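Local coordinates for uncharacterized protein DUF1234 (Pectobacterium atrosepticum SCRI1043, PDB 3BDV), which is probably a hydrolase of the alpha/beta-hydrolase fold, although its substrate is not known, and binds calcium in the crystal, at residues Q46-R51 and L63-E68; A100-V105 and V126-F131. All coordinates share one frame; numbering follows the deposited sequence. Where two conformers were deposited one is given.

How the interactions relate
Both interactions reach the same parallel sheet, but at different places. Interaction 1 (46-51 with 63-68) joins the short strand 46-47, outermost in this chain, to helix 58-70, with a calcium ion held between them. Interaction 2 (100-105 with 126-131) lies deeper, between the neighbouring strands 99-105 and 128-132; strands 19-23 and 76-81 come between it and strand 46-47. Their centres are about 18 Å apart and their nearest atoms about 8 Å, so they do not touch. Along the chain, interaction 1 closes before interaction 2 opens. Helix 83-93 links them indirectly: I65 packs on it from interaction 1, V102 and L104 from interaction 2. One contact sits at the edge strand and the other inside the sheet of the same alpha/beta-hydrolase fold.

Interaction 1 of 2, residues Q46-R51 and L63-E68; sequences QRIRQR and LAIRRE. With CA (calcium ion), chain C.
Q46 brings its CB to within 3.4 Å of E68 OE2, its chain bent at chi2 (-53°) and its amide nearly coplanar with the glutamate carboxylate. Q46 OE1 accepts a hydrogen bond from a calcium-bound water, which itself accepts one from R47 N, while Q46 NE2 turns to H44. R47 contributes backbone to the site: its carbonyl O binds the calcium at 2.4 Å. Its extended side chain leads away to salt bridges with E39 and D28. E68, with CG anti to its backbone N and the chain bent at chi2, grips the ion with both carboxylate oxygens, OE1 at 2.5 Å and OE2 at 2.6 Å; three waters bring the ligands to six. I48 supplies the apolar part, setting CD1 4.0 Å from A64 CB and CG2 against the CG1 of I65 and the CB of E68. R49 offers its carbonyl O to R67 NH2 at 2.9 Å, in the guanidinium plane but bent (141° at the hydrogen). A64 CA lies over the centre of one face of that guanidinium. Q50 CB sits at the same edge, 3.8 Å from R67 NH2, and a water joins Q50 OE1 to that nitrogen. The calcium site is a bidentate glutamate from a helix plus a strand carbonyl, at the sheet edge of an alpha/beta-hydrolase fold.

Interaction 2 of 2, residues A100-V105 and V126-F131; sequences AGVMLV and VPTLTF
L129 O has the shortest and straightest N-H bond of the pairing: L104 N donates to it at 2.7 Å (174°), nearly along the C=O axis, and M103 CA adds a CA-H...O contact at 3.3 Å. Three carbonyls are gripped twice in this way, for V102 O takes L129 N and the T128 CA-H, and L104 O takes F131 N at 2.8 Å with the T130 CA-H. V102 N donates a hydrogen bond to P127 O, the first of the four. One face of the sheet carries V102, L104, T128 and T130. There V102 CG2 lies alongside T128, 3.4 Å from OG1, and the L104 side chain crosses that of T128 obliquely, CD1 3.8 Å from T128 CG2. T128 OG1 is turned back to donate to V126 O from above the carbonyl plane, whereas T130 OG1 bonds to S153 OG. On the other face, selenomethionine M103 has CG anti to its backbone N (chi1 172°) and a chain extended beyond CG, so its CE comes 3.4 Å from F131 CE1. Its SE stands 5.0 Å from the centroid of the F131 ring, an oblique Met-aromatic contact. V105 CG2 meets F131 CD1 beside it, and W173 stacks edge-to-face on the same ring. These are two neighbouring parallel strands, paired V102-T128 to V105-F131, within the central sheet of an alpha/beta-hydrolase fold, helix 83-93 on the V102/L104 face and helix 174-185 on the M103/F131 face.

Interaction 1 of 2, residues Q46-R51 and L63-E68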
loop_
_atom_site.group_PDB
_atom_site.type_symbol
_atom_site.label_atom_id
_atom_site.label_comp_id
_atom_site.label_asym_id
_atom_site.label_seq_id
_atom_site.Cartn_x
_atom_site.Cartn_y
_atom_site.Cartn_z
ATOM N N GLN A 46 -7.694 -5.550 -7.394
ATOM C CA GLN A 46 -7.525 -6.840 -6.743
ATOM C C GLN A 46 -7.185 -6.671 -5.275
ATOM O O GLN A 46 -6.832 -5.589 -4.836
ATOM C CB GLN A 46 -6.443 -7.633 -7.444
ATOM C CG GLN A 46 -6.767 -8.043 -8.897
ATOM C CD GLN A 46 -8.106 -8.763 -9.025
ATOM O OE1 GLN A 46 -8.289 -9.863 -8.505
ATOM N NE2 GLN A 46 -9.050 -8.136 -9.712
ATOM N N ARG A 47 -7.304 -7.756 -4.525
ATOM C CA ARG A 47 -7.109 -7.728 -3.082
ATOM C C ARG A 47 -6.681 -9.087 -2.589
ATOM O O ARG A 47 -7.197 -10.129 -3.038
ATOM C CB ARG A 47 -8.400 -7.257 -2.409
ATOM C CG ARG A 47 -8.339 -7.200 -0.910
ATOM C CD ARG A 47 -9.558 -6.522 -0.385
ATOM N NE ARG A 47 -9.630 -6.682 1.056
ATOM C CZ ARG A 47 -10.280 -5.857 1.869
ATOM N NH1 ARG A 47 -10.985 -4.857 1.397
ATOM N NH2 ARG A 47 -10.274 -6.088 3.165
ATOM N N ILE A 48 -5.709 -9.120 -1.677
ATOM C CA ILE A 48 -5.186 -10.415 -1.238
ATOM C C ILE A 48 -6.198 -11.000 -0.276
ATOM O O ILE A 48 -6.913 -10.269 0.393
ATOM C CB ILE A 48 -3.758 -10.352 -0.591
ATOM C CG1 ILE A 48 -3.765 -9.496 0.675
ATOM C CG2 ILE A 48 -2.672 -9.856 -1.589
ATOM C CD1 ILE A 48 -2.691 -9.935 1.675
ATOM N N ARG A 49 -6.227 -12.320 -0.213
ATOM C CA ARG A 49 -7.043 -13.057 0.729
ATOM C C ARG A 49 -6.190 -14.078 1.487
ATOM O O ARG A 49 -5.258 -14.634 0.944
ATOM C CB ARG A 49 -8.111 -13.829 -0.034
ATOM C CG ARG A 49 -8.890 -13.028 -0.999
ATOM C CD ARG A 49 -9.741 -11.948 -0.355
ATOM N NE ARG A 49 -10.358 -11.152 -1.402
ATOM C CZ ARG A 49 -11.010 -10.010 -1.192
ATOM N NH1 ARG A 49 -11.204 -9.547 0.018
ATOM N NH2 ARG A 49 -11.517 -9.351 -2.209
ATOM N N GLN A 50 -6.585 -14.390 2.712
ATOM C CA GLN A 50 -6.021 -15.559 3.401
ATOM C C GLN A 50 -6.950 -16.075 4.485
ATOM O O GLN A 50 -7.927 -15.407 4.861
ATOM C CB GLN A 50 -4.623 -15.253 3.982
ATOM C CG GLN A 50 -4.566 -14.003 4.783
ATOM C CD GLN A 50 -3.152 -13.598 5.248
ATOM O OE1 GLN A 50 -2.244 -14.410 5.301
ATOM N NE2 GLN A 50 -3.007 -12.349 5.646
ATOM N N ARG A 51 -6.610 -17.263 5.001
ATOM C CA ARG A 51 -7.431 -17.944 5.963
ATOM C C ARG A 51 -7.362 -17.311 7.334
ATOM O O ARG A 51 -8.359 -17.278 8.035
ATOM C CB ARG A 51 -7.011 -19.427 6.055
ATOM C CG ARG A 51 -7.257 -20.209 4.780
ATOM C CD ARG A 51 -7.115 -21.734 4.989
ATOM N NE ARG A 51 -8.206 -22.299 5.792
ATOM C CZ ARG A 51 -8.061 -23.005 6.918
ATOM N NH1 ARG A 51 -6.866 -23.249 7.442
ATOM N NH2 ARG A 51 -9.131 -23.468 7.543
ATOM N N LEU A 63 3.268 -15.154 0.974
ATOM C CA LEU A 63 2.650 -16.215 0.209
ATOM C C LEU A 63 1.321 -15.700 -0.410
ATOM O O LEU A 63 1.052 -15.949 -1.587
ATOM C CB LEU A 63 2.488 -17.418 1.142
ATOM C CG LEU A 63 2.140 -18.802 0.633
ATOM C CD1 LEU A 63 2.786 -19.061 -0.703
ATOM C CD2 LEU A 63 2.595 -19.780 1.665
ATOM N N ALA A 64 0.514 -14.939 0.338
ATOM C CA ALA A 64 -0.722 -14.381 -0.213
ATOM C C ALA A 64 -0.504 -13.394 -1.365
ATOM O O ALA A 64 -1.252 -13.403 -2.346
ATOM C CB ALA A 64 -1.585 -13.734 0.870
ATOM N N ILE A 65 0.521 -12.542 -1.242
ATOM C CA ILE A 65 0.823 -11.587 -2.287
ATOM C C ILE A 65 1.329 -12.347 -3.530
ATOM O O ILE A 65 0.903 -12.068 -4.646
ATOM C CB ILE A 65 1.886 -10.516 -1.847
ATOM C CG1 ILE A 65 1.357 -9.633 -0.708
ATOM C CG2 ILE A 65 2.285 -9.644 -3.079
ATOM C CD1 ILE A 65 2.495 -8.826 0.021
ATOM N N ARG A 66 2.267 -13.258 -3.332
ATOM C CA ARG A 66 2.766 -14.129 -4.418
ATOM C C ARG A 66 1.592 -14.815 -5.158
ATOM O O ARG A 66 1.521 -14.770 -6.392
ATOM C CB ARG A 66 3.724 -15.205 -3.890
ATOM C CG ARG A 66 5.183 -14.777 -3.650
ATOM C CD ARG A 66 6.186 -15.903 -3.972
ATOM N NE ARG A 66 6.831 -16.509 -2.801
ATOM C CZ ARG A 66 7.809 -15.942 -2.077
ATOM N NH1 ARG A 66 8.260 -14.718 -2.352
ATOM N NH2 ARG A 66 8.336 -16.596 -1.045
ATOM N N ARG A 67 0.671 -15.441 -4.417
ATOM C CA ARG A 67 -0.504 -16.082 -5.047
ATOM C C ARG A 67 -1.177 -15.103 -5.952
ATOM O O ARG A 67 -1.466 -15.390 -7.109
ATOM C CB ARG A 67 -1.551 -16.547 -4.032
ATOM C CG ARG A 67 -1.115 -17.721 -3.197
ATOM C CD ARG A 67 -2.294 -18.383 -2.464
ATOM N NE ARG A 67 -2.930 -17.547 -1.423
ATOM C CZ ARG A 67 -2.534 -17.462 -0.146
ATOM N NH1 ARG A 67 -1.456 -18.103 0.284
ATOM N NH2 ARG A 67 -3.216 -16.708 0.708
ATOM N N GLU A 68 -1.411 -13.919 -5.413
ATOM C CA GLU A 68 -2.110 -12.884 -6.113
ATOM C C GLU A 68 -1.404 -12.478 -7.401
ATOM O O GLU A 68 -2.048 -12.239 -8.431
ATOM C CB GLU A 68 -2.220 -11.676 -5.197
ATOM C CG GLU A 68 -3.249 -10.687 -5.627
ATOM C CD GLU A 68 -4.656 -11.125 -5.349
ATOM O OE1 GLU A 68 -4.907 -11.997 -4.496
ATOM O OE2 GLU A 68 -5.546 -10.630 -6.031
HETATM CA CA CA C . -7.416 -11.831 -4.767
HETATM O O HOH W 1 -8.396 -10.061 -6.006
HETATM O O HOH W 2 -3.881 -13.853 -2.270
HETATM O O HOH W 3 -5.527 -15.848 -2.157
HETATM O O HOH W 4 -1.287 -16.792 3.353
HETATM O O HOH W 5 -7.412 -13.978 -4.042
HETATM O O HOH W 6 -7.319 -13.073 -6.866
#

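Interaction 2 of 2, residues A100-V105 and V126-F131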
loop_
_atom_site.group_PDB
_atom_site.type_symbol
_atom_site.label_atom_id
_atom_site.label_comp_id
_atom_site.label_asym_id
_atom_site.label_seq_id
_atom_site.Cartn_x
_atom_site.Cartn_y
_atom_site.Cartn_z
ATOM N N ALA A 100 5.231 -2.696 -10.687
ATOM C CA ALA A 100 5.489 -1.363 -11.278
ATOM C C ALA A 100 5.836 -0.364 -10.190
ATOM O O ALA A 100 6.663 0.533 -10.415
ATOM C CB ALA A 100 4.258 -0.866 -12.052
ATOM N N GLY A 101 5.203 -0.513 -9.023
ATOM C CA GLY A 101 5.353 0.458 -7.926
ATOM C C GLY A 101 4.688 -0.046 -6.670
ATOM O O GLY A 101 3.929 -1.034 -6.704
ATOM N N VAL A 102 5.002 0.586 -5.551
ATOM C CA VAL A 102 4.338 0.236 -4.306
ATOM C C VAL A 102 3.981 1.500 -3.555
ATOM O O VAL A 102 4.678 2.514 -3.596
ATOM C CB VAL A 102 5.160 -0.747 -3.399
ATOM C CG1 VAL A 102 5.433 -2.079 -4.102
ATOM C CG2 VAL A 102 6.433 -0.102 -2.925
HETATM N N MSE A 103 2.814 1.457 -2.940
HETATM C CA MSE A 103 2.264 2.553 -2.123
HETATM C C MSE A 103 2.134 2.001 -0.723
HETATM O O MSE A 103 1.397 1.017 -0.520
HETATM C CB MSE A 103 0.899 3.010 -2.664
HETATM C CG MSE A 103 0.225 3.963 -1.804
HETATM SE SE MSE A 103 -1.165 4.869 -2.848
HETATM C CE MSE A 103 -2.191 5.625 -1.460
ATOM N N LEU A 104 2.872 2.593 0.214
ATOM C CA LEU A 104 3.014 2.128 1.609
ATOM C C LEU A 104 2.297 3.135 2.502
ATOM O O LEU A 104 2.757 4.232 2.745
ATOM C CB LEU A 104 4.475 1.992 2.029
ATOM C CG LEU A 104 5.301 1.134 1.092
ATOM C CD1 LEU A 104 6.820 0.999 1.446
ATOM C CD2 LEU A 104 4.650 -0.254 0.969
ATOM N N VAL A 105 1.154 2.721 3.023
ATOM C CA VAL A 105 0.343 3.636 3.793
ATOM C C VAL A 105 0.433 3.237 5.257
ATOM O O VAL A 105 0.036 2.131 5.620
ATOM C CB VAL A 105 -1.135 3.581 3.351
ATOM C CG1 VAL A 105 -1.992 4.564 4.257
ATOM C CG2 VAL A 105 -1.261 3.883 1.834
ATOM N N VAL A 126 11.802 -0.516 -6.989
ATOM C CA VAL A 126 10.720 0.070 -7.795
ATOM C C VAL A 126 10.287 1.367 -7.188
ATOM O O VAL A 126 10.479 1.583 -5.983
ATOM C CB VAL A 126 9.498 -0.837 -7.833
ATOM C CG1 VAL A 126 9.882 -2.179 -8.435
ATOM C CG2 VAL A 126 8.916 -1.003 -6.409
ATOM N N PRO A 127 9.647 2.225 -7.988
ATOM C CA PRO A 127 9.084 3.450 -7.440
ATOM C C PRO A 127 8.124 3.212 -6.276
ATOM O O PRO A 127 7.229 2.349 -6.355
ATOM C CB PRO A 127 8.367 4.087 -8.659
ATOM C CG PRO A 127 9.146 3.546 -9.831
ATOM C CD PRO A 127 9.487 2.153 -9.459
ATOM N N THR A 128 8.325 4.003 -5.220
ATOM C CA THR A 128 7.618 3.867 -3.952
ATOM C C THR A 128 7.103 5.223 -3.410
ATOM O O THR A 128 7.797 6.238 -3.430
ATOM C CB THR A 128 8.563 3.187 -2.932
ATOM O OG1 THR A 128 9.043 1.933 -3.487
ATOM C CG2 THR A 128 7.934 2.921 -1.595
ATOM N N LEU A 129 5.891 5.191 -2.899
ATOM C CA LEU A 129 5.274 6.299 -2.219
ATOM C C LEU A 129 4.877 5.833 -0.798
ATOM O O LEU A 129 4.208 4.809 -0.665
ATOM C CB LEU A 129 4.039 6.686 -2.995
ATOM C CG LEU A 129 3.349 7.998 -2.864
ATOM C CD1 LEU A 129 4.295 9.113 -3.296
ATOM C CD2 LEU A 129 2.085 7.862 -3.776
ATOM N N THR A 130 5.226 6.623 0.229
ATOM C CA THR A 130 4.946 6.288 1.623
ATOM C C THR A 130 4.128 7.398 2.267
ATOM O O THR A 130 4.505 8.559 2.149
ATOM C CB THR A 130 6.232 6.049 2.429
ATOM O OG1 THR A 130 6.929 4.925 1.865
ATOM C CG2 THR A 130 5.937 5.739 3.945
ATOM N N PHE A 131 3.047 7.045 2.944
ATOM C CA PHE A 131 2.203 8.029 3.631
ATOM C C PHE A 131 2.379 7.776 5.127
ATOM O O PHE A 131 2.256 6.625 5.582
ATOM C CB PHE A 131 0.733 7.826 3.281
ATOM C CG PHE A 131 0.427 8.106 1.846
ATOM C CD1 PHE A 131 0.729 7.203 0.862
ATOM C CD2 PHE A 131 -0.192 9.279 1.477
ATOM C CE1 PHE A 131 0.470 7.495 -0.472
ATOM C CE2 PHE A 131 -0.459 9.551 0.147
ATOM C CZ PHE A 131 -0.121 8.676 -0.821
#